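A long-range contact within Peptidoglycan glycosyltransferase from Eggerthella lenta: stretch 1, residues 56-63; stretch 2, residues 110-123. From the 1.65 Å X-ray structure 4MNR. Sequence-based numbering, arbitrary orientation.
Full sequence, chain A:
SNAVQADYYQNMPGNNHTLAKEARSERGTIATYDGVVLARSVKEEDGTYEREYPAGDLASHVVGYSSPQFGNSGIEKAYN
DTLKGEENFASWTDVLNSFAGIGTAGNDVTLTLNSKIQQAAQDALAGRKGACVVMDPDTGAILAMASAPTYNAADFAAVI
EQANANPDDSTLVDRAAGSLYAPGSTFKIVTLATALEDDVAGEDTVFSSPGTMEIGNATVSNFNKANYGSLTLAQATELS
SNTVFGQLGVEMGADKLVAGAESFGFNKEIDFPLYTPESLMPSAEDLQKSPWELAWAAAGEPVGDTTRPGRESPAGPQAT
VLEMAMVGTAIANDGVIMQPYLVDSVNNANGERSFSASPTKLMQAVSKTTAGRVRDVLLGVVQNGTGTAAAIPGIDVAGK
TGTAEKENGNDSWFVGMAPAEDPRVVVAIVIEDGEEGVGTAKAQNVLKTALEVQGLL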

ATOM      1  N   GLY A  56       4.564 -23.073  -4.793  1.00 15.74           N
ATOM      2  CA  GLY A  56       5.223 -22.834  -3.518  1.00 16.77           C
ATOM      3  C   GLY A  56       4.567 -21.693  -2.775  1.00 15.96           C
ATOM      4  O   GLY A  56       3.355 -21.695  -2.599  1.00 14.61           O
ATOM      5  N   ASP A  57       5.349 -20.704  -2.353  1.00 14.04           N
ATOM      6  CA  ASP A  57       4.759 -19.579  -1.625  1.00 13.55           C
ATOM      7  C   ASP A  57       4.473 -18.341  -2.479  1.00 11.41           C
ATOM      8  O   ASP A  57       4.260 -17.251  -1.946  1.00 13.29           O
ATOM      9  CB  ASP A  57       5.599 -19.208  -0.393  1.00 19.25           C
ATOM     10  CG  ASP A  57       6.954 -18.617  -0.748  1.00 25.29           C
ATOM     11  OD1 ASP A  57       7.244 -18.387  -1.945  1.00 25.99           O
ATOM     12  OD2 ASP A  57       7.732 -18.364   0.198  1.00 26.10           O
ATOM     13  N   LEU A  58       4.435 -18.513  -3.800  1.00 12.75           N
ATOM     14  CA  LEU A  58       4.196 -17.384  -4.700  1.00 11.36           C
ATOM     15  C   LEU A  58       2.764 -16.869  -4.565  1.00 11.64           C
ATOM     16  O   LEU A  58       1.812 -17.606  -4.838  1.00 12.76           O
ATOM     17  CB  LEU A  58       4.491 -17.799  -6.156  1.00 11.73           C
ATOM     18  CG  LEU A  58       4.541 -16.643  -7.162  1.00 13.75           C
ATOM     19  CD1 LEU A  58       5.774 -15.747  -6.937  1.00 14.36           C
ATOM     20  CD2 LEU A  58       4.531 -17.182  -8.576  1.00 15.02           C
ATOM     21  N   ALA A  59       2.626 -15.627  -4.089  1.00  8.32           N
ATOM     22  CA  ALA A  59       1.326 -14.986  -3.902  1.00  9.38           C
ATOM     23  C   ALA A  59       0.326 -15.802  -3.068  1.00 10.40           C
ATOM     24  O   ALA A  59      -0.866 -15.776  -3.342  1.00 11.84           O
ATOM     25  CB  ALA A  59       0.712 -14.630  -5.274  1.00 12.37           C
ATOM     26  N   SER A  60       0.809 -16.495  -2.044  1.00 10.40           N
ATOM     27  CA  SER A  60      -0.065 -17.369  -1.265  1.00 12.22           C
ATOM     28  C   SER A  60      -1.319 -16.699  -0.719  1.00 10.94           C
ATOM     29  O   SER A  60      -2.410 -17.264  -0.805  1.00 12.65           O
ATOM     30  CB  SER A  60       0.704 -18.016  -0.115  1.00 13.56           C
ATOM     31  OG  SER A  60       1.662 -18.903  -0.638  1.00 14.76           O
ATOM     32  N   HIS A  61      -1.174 -15.520  -0.132  1.00  9.95           N
ATOM     33  CA  HIS A  61      -2.333 -14.870   0.477  1.00 13.21           C
ATOM     34  C   HIS A  61      -3.350 -14.464  -0.565  1.00 11.73           C
ATOM     35  O   HIS A  61      -4.551 -14.500  -0.315  1.00 15.88           O
ATOM     36  CB  HIS A  61      -1.904 -13.649   1.279  1.00 13.36           C
ATOM     37  CG  HIS A  61      -0.997 -13.984   2.413  1.00 13.27           C
ATOM     38  ND1 HIS A  61       0.365 -14.114   2.257  1.00 13.40           N
ATOM     39  CD2 HIS A  61      -1.258 -14.247   3.716  1.00 14.00           C
ATOM     40  CE1 HIS A  61       0.905 -14.437   3.420  1.00 11.82           C
ATOM     41  NE2 HIS A  61      -0.056 -14.519   4.321  1.00 12.54           N
ATOM     42  N   VAL A  62      -2.859 -14.057  -1.733  1.00 10.51           N
ATOM     43  CA  VAL A  62      -3.729 -13.651  -2.830  1.00 11.38           C
ATOM     44  C   VAL A  62      -4.499 -14.840  -3.419  1.00 11.15           C
ATOM     45  O   VAL A  62      -5.726 -14.770  -3.586  1.00 13.86           O
ATOM     46  CB  VAL A  62      -2.934 -12.946  -3.945  1.00 10.65           C
ATOM     47  CG1 VAL A  62      -3.767 -12.831  -5.213  1.00 10.26           C
ATOM     48  CG2 VAL A  62      -2.492 -11.557  -3.490  1.00 13.71           C
ATOM     49  N   VAL A  63      -3.794 -15.935  -3.697  1.00 11.84           N
ATOM     50  CA  VAL A  63      -4.430 -17.095  -4.318  1.00 13.11           C
ATOM     51  C   VAL A  63      -5.480 -17.703  -3.388  1.00 15.57           C
ATOM     52  O   VAL A  63      -6.596 -18.021  -3.808  1.00 13.37           O
ATOM     53  CB  VAL A  63      -3.395 -18.157  -4.823  1.00 15.54           C
ATOM     54  CG1 VAL A  63      -2.573 -18.733  -3.691  1.00 20.59           C
ATOM     55  CG2 VAL A  63      -4.105 -19.298  -5.574  1.00 17.80           C
TER
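Stretch 2 (110-123) TLTLNSKIQQAAQD

Stretch 2 lays one side of a helix, together with the segment leading into it, against a tight turn and the start of a second helix in stretch 1. Thr110 and Leu111 end a strand, Leu113 (phi/psi -62/142) and Asn114 (-101/128) are extended, and Ser115 to Asp123 are helical, with i to i+4 bonds beginning at Gln118 N to Asn114 O, 2.9 Å. Asn114 caps this helix: its OD1 accepts from Ile117 N at 2.9 Å with a good angle, and from Lys116 N at 2.9 Å more weakly.

The backbones are nearest at Leu58 and Gln119, CA to CA 6.8 Å, and at Ala59 and Gln118, CA to CA 7.0 Å. The order of these pairs is reversed, so locally the chains run in opposite senses. The same trend extends outward: Asp57 meets Gln122, whereas Val62 meets Leu113 and Leu111.

The main bump is Leu58. Its CA-to-CB bond points sideways, but chi1 t and chi2 p bring the end of the side chain nearer the helix. CD1 lies 3.6 Å from Gln118 CG, 3.9 Å from Ser115 O and 3.8 Å from Gln119 OE1, while CD2 reaches Ser115 CB at 4.0 Å. The hollow is therefore lined by successive helical turns, and Leu58 has the largest covered area in stretch 1, 80 Å².

Gln122 fits the turn from the other partner. The type II turn from Asp57 to Ser60 presents Ala59 N to Gln122 OE1, a short, nearly straight hydrogen bond of 2.7 Å at 178°. Gln118 NE2 donates to the same OE1 at 2.9 Å, tying side chains one helical turn apart. Gln122 NE2 adds weak bonds to Asp57 O at 3.1 Å and Asp57 OD1 at 3.3 Å, with angles near 130°.

From Ala59 onward the fit becomes largely apolar. The small Ala59, at the N-cap position with phi/psi 53/37, places CB 3.7 Å from Leu113 CD1; the exception is its CA, 3.6 Å from the polar Gln118 NE2. Val62 points toward stretch 2, and its CG1 approaches Leu111 CD1 at 4.1 Å and Leu113 CD1 at 4.3 Å, so the two leucines share one valine methyl.

Near Asp57, three waters bridge the stretches. Water 1 donates to Asp57 OD2 (2.8 Å) and accepts from Gln122 NE2 (3.1 Å); waters 2 and 3 link Asp57 OD1 to the Gln119 amide. In all, 382 Å² is buried, both sides summed.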

ATOM      1  N   THR A 110      -7.151 -15.413 -14.861  1.00 13.70           N
ATOM      2  CA  THR A 110      -5.810 -14.853 -15.049  1.00 12.05           C
ATOM      3  C   THR A 110      -5.649 -13.571 -14.251  1.00 12.77           C
ATOM      4  O   THR A 110      -6.415 -12.621 -14.426  1.00 12.72           O
ATOM      5  CB  THR A 110      -5.520 -14.559 -16.542  1.00 14.64           C
ATOM      6  OG1 THR A 110      -5.593 -15.775 -17.292  1.00 20.18           O
ATOM      7  CG2 THR A 110      -4.123 -13.959 -16.712  1.00 14.83           C
ATOM      8  N   LEU A 111      -4.661 -13.554 -13.362  1.00 10.17           N
ATOM      9  CA  LEU A 111      -4.408 -12.394 -12.515  1.00 10.13           C
ATOM     10  C   LEU A 111      -3.527 -11.389 -13.238  1.00 10.25           C
ATOM     11  O   LEU A 111      -2.927 -11.701 -14.276  1.00 11.21           O
ATOM     12  CB  LEU A 111      -3.717 -12.814 -11.217  1.00  9.84           C
ATOM     13  CG  LEU A 111      -4.447 -13.862 -10.374  1.00 11.50           C
ATOM     14  CD1 LEU A 111      -3.676 -14.125  -9.084  1.00 14.30           C
ATOM     15  CD2 LEU A 111      -5.884 -13.423 -10.079  1.00 12.06           C
ATOM     16  N   THR A 112      -3.446 -10.189 -12.663  1.00 10.10           N
ATOM     17  CA  THR A 112      -2.570  -9.135 -13.171  1.00  9.26           C
ATOM     18  C   THR A 112      -1.111  -9.304 -12.723  1.00 10.08           C
ATOM     19  O   THR A 112      -0.217  -8.630 -13.248  1.00 10.29           O
ATOM     20  CB  THR A 112      -3.038  -7.751 -12.683  1.00  7.42           C
ATOM     21  OG1 THR A 112      -3.270  -7.810 -11.272  1.00  9.35           O
ATOM     22  CG2 THR A 112      -4.347  -7.341 -13.378  1.00 10.70           C
ATOM     23  N   LEU A 113      -0.877 -10.188 -11.754  1.00  9.67           N
ATOM     24  CA  LEU A 113       0.448 -10.328 -11.152  1.00  9.21           C
ATOM     25  C   LEU A 113       1.501 -10.760 -12.159  1.00  9.11           C
ATOM     26  O   LEU A 113       1.229 -11.590 -13.038  1.00 11.07           O
ATOM     27  CB  LEU A 113       0.415 -11.370 -10.038  1.00 10.86           C
ATOM     28  CG  LEU A 113      -0.574 -11.165  -8.896  1.00 10.55           C
ATOM     29  CD1 LEU A 113      -0.419 -12.316  -7.911  1.00 13.70           C
ATOM     30  CD2 LEU A 113      -0.375  -9.808  -8.215  1.00 11.49           C
ATOM     31  N   ASN A 114       2.707 -10.200 -12.032  1.00  8.99           N
ATOM     32  CA  ASN A 114       3.859 -10.713 -12.763  1.00  9.41           C
ATOM     33  C   ASN A 114       4.690 -11.569 -11.810  1.00  8.40           C
ATOM     34  O   ASN A 114       5.003 -11.130 -10.707  1.00  9.49           O
ATOM     35  CB  ASN A 114       4.707  -9.572 -13.327  1.00 11.15           C
ATOM     36  CG  ASN A 114       6.008 -10.080 -13.958  1.00 14.51           C
ATOM     37  OD1 ASN A 114       7.029 -10.204 -13.275  1.00 14.94           O
ATOM     38  ND2 ASN A 114       5.959 -10.421 -15.251  1.00 15.25           N
ATOM     39  N   SER A 115       5.016 -12.796 -12.201  1.00  9.93           N
ATOM     40  CA  SER A 115       5.675 -13.691 -11.253  1.00 11.23           C
ATOM     41  C   SER A 115       7.043 -13.198 -10.773  1.00 11.12           C
ATOM     42  O   SER A 115       7.406 -13.436  -9.625  1.00 12.66           O
ATOM     43  CB  SER A 115       5.772 -15.117 -11.812  1.00 13.00           C
ATOM     44  OG  SER A 115       6.652 -15.167 -12.922  1.00 14.62           O
ATOM     45  N   LYS A 116       7.778 -12.489 -11.627  1.00 12.55           N
ATOM     46  CA  LYS A 116       9.114 -12.021 -11.252  1.00 13.18           C
ATOM     47  C   LYS A 116       9.050 -10.822 -10.309  1.00 14.05           C
ATOM     48  O   LYS A 116       9.836 -10.725  -9.358  1.00 14.17           O
ATOM     49  CB  LYS A 116       9.955 -11.680 -12.488  1.00 16.68           C
ATOM     50  CG  LYS A 116      10.266 -12.885 -13.366  1.00 21.79           C
ATOM     51  CD  LYS A 116      10.939 -12.455 -14.669  1.00 34.21           C
ATOM     52  CE  LYS A 116      12.222 -11.677 -14.416  1.00 43.19           C
ATOM     53  NZ  LYS A 116      12.875 -11.231 -15.690  1.00 46.74           N
ATOM     54  N   ILE A 117       8.113  -9.911 -10.569  1.00  8.29           N
ATOM     55  CA  ILE A 117       7.922  -8.771  -9.677  1.00  7.52           C
ATOM     56  C   ILE A 117       7.366  -9.269  -8.345  1.00 11.40           C
ATOM     57  O   ILE A 117       7.775  -8.820  -7.278  1.00 11.56           O
ATOM     58  CB  ILE A 117       7.003  -7.704 -10.313  1.00  8.03           C
ATOM     59  CG1 ILE A 117       7.600  -7.240 -11.640  1.00 10.95           C
ATOM     60  CG2 ILE A 117       6.856  -6.503  -9.393  1.00 11.38           C
ATOM     61  CD1 ILE A 117       6.739  -6.222 -12.380  1.00 12.99           C
ATOM     62  N   GLN A 118       6.450 -10.230  -8.411  1.00 10.44           N
ATOM     63  CA  GLN A 118       5.898 -10.828  -7.199  1.00 10.56           C
ATOM     64  C   GLN A 118       7.011 -11.459  -6.352  1.00  9.17           C
ATOM     65  O   GLN A 118       7.063 -11.261  -5.148  1.00 10.81           O
ATOM     66  CB  GLN A 118       4.854 -11.887  -7.560  1.00  8.72           C
ATOM     67  CG  GLN A 118       4.250 -12.589  -6.341  1.00 10.49           C
ATOM     68  CD  GLN A 118       3.333 -11.698  -5.531  1.00  9.41           C
ATOM     69  OE1 GLN A 118       2.696 -10.794  -6.068  1.00  9.05           O
ATOM     70  NE2 GLN A 118       3.242 -11.973  -4.231  1.00  7.74           N
ATOM     71  N   GLN A 119       7.931 -12.170  -6.995  1.00  7.76           N
ATOM     72  CA  GLN A 119       9.021 -12.810  -6.262  1.00  9.29           C
ATOM     73  C   GLN A 119       9.931 -11.750  -5.633  1.00 14.71           C
ATOM     74  O   GLN A 119      10.412 -11.925  -4.507  1.00 12.38           O
ATOM     75  CB  GLN A 119       9.835 -13.749  -7.169  1.00 12.11           C
ATOM     76  CG  GLN A 119      10.862 -14.562  -6.411  1.00 15.22           C
ATOM     77  CD  GLN A 119      10.218 -15.458  -5.382  1.00 19.03           C
ATOM     78  OE1 GLN A 119       9.366 -16.282  -5.719  1.00 20.99           O
ATOM     79  NE2 GLN A 119      10.608 -15.298  -4.116  1.00 19.26           N
ATOM     80  N   ALA A 120      10.171 -10.656  -6.357  1.00 12.11           N
ATOM     81  CA  ALA A 120      11.014  -9.592  -5.813  1.00 12.05           C
ATOM     82  C   ALA A 120      10.365  -8.974  -4.579  1.00 11.27           C
ATOM     83  O   ALA A 120      11.049  -8.683  -3.597  1.00 13.19           O
ATOM     84  CB  ALA A 120      11.289  -8.512  -6.865  1.00 13.34           C
ATOM     85  N   ALA A 121       9.052  -8.778  -4.637  1.00  7.09           N
ATOM     86  CA  ALA A 121       8.332  -8.229  -3.481  1.00  8.30           C
ATOM     87  C   ALA A 121       8.436  -9.164  -2.280  1.00 11.80           C
ATOM     88  O   ALA A 121       8.649  -8.730  -1.144  1.00 12.24           O
ATOM     89  CB  ALA A 121       6.879  -7.978  -3.842  1.00  9.33           C
ATOM     90  N   GLN A 122       8.307 -10.461  -2.535  1.00 10.23           N
ATOM     91  CA  GLN A 122       8.415 -11.440  -1.461  1.00  9.96           C
ATOM     92  C   GLN A 122       9.838 -11.526  -0.913  1.00 12.82           C
ATOM     93  O   GLN A 122      10.035 -11.659   0.296  1.00 13.93           O
ATOM     94  CB  GLN A 122       7.922 -12.812  -1.938  1.00  9.72           C
ATOM     95  CG  GLN A 122       6.461 -12.782  -2.318  1.00  8.56           C
ATOM     96  CD  GLN A 122       5.920 -14.139  -2.750  1.00 10.22           C
ATOM     97  OE1 GLN A 122       4.865 -14.216  -3.384  1.00 12.04           O
ATOM     98  NE2 GLN A 122       6.610 -15.213  -2.370  1.00 13.67           N
ATOM     99  N   ASP A 123      10.830 -11.423  -1.794  1.00  9.82           N
ATOM    100  CA  ASP A 123      12.223 -11.459  -1.355  1.00 13.01           C
ATOM    101  C   ASP A 123      12.561 -10.262  -0.461  1.00 13.24           C
ATOM    102  O   ASP A 123      13.368 -10.382   0.471  1.00 15.02           O
ATOM    103  CB  ASP A 123      13.178 -11.492  -2.552  1.00 16.21           C
ATOM    104  CG  ASP A 123      13.147 -12.819  -3.306  1.00 21.59           C
ATOM    105  OD1 ASP A 123      12.614 -13.826  -2.784  1.00 21.38           O
ATOM    106  OD2 ASP A 123      13.679 -12.858  -4.436  1.00 22.69           O
TER
HETATM  107  O   HOH W   1       8.649 -15.703  -0.125  1.00 30.70           O
HETATM  108  O   HOH W   2       7.866 -18.131  -4.679  1.00 32.34           O
HETATM  109  O   HOH W   3      10.014 -17.393  -2.188  1.00 35.56           O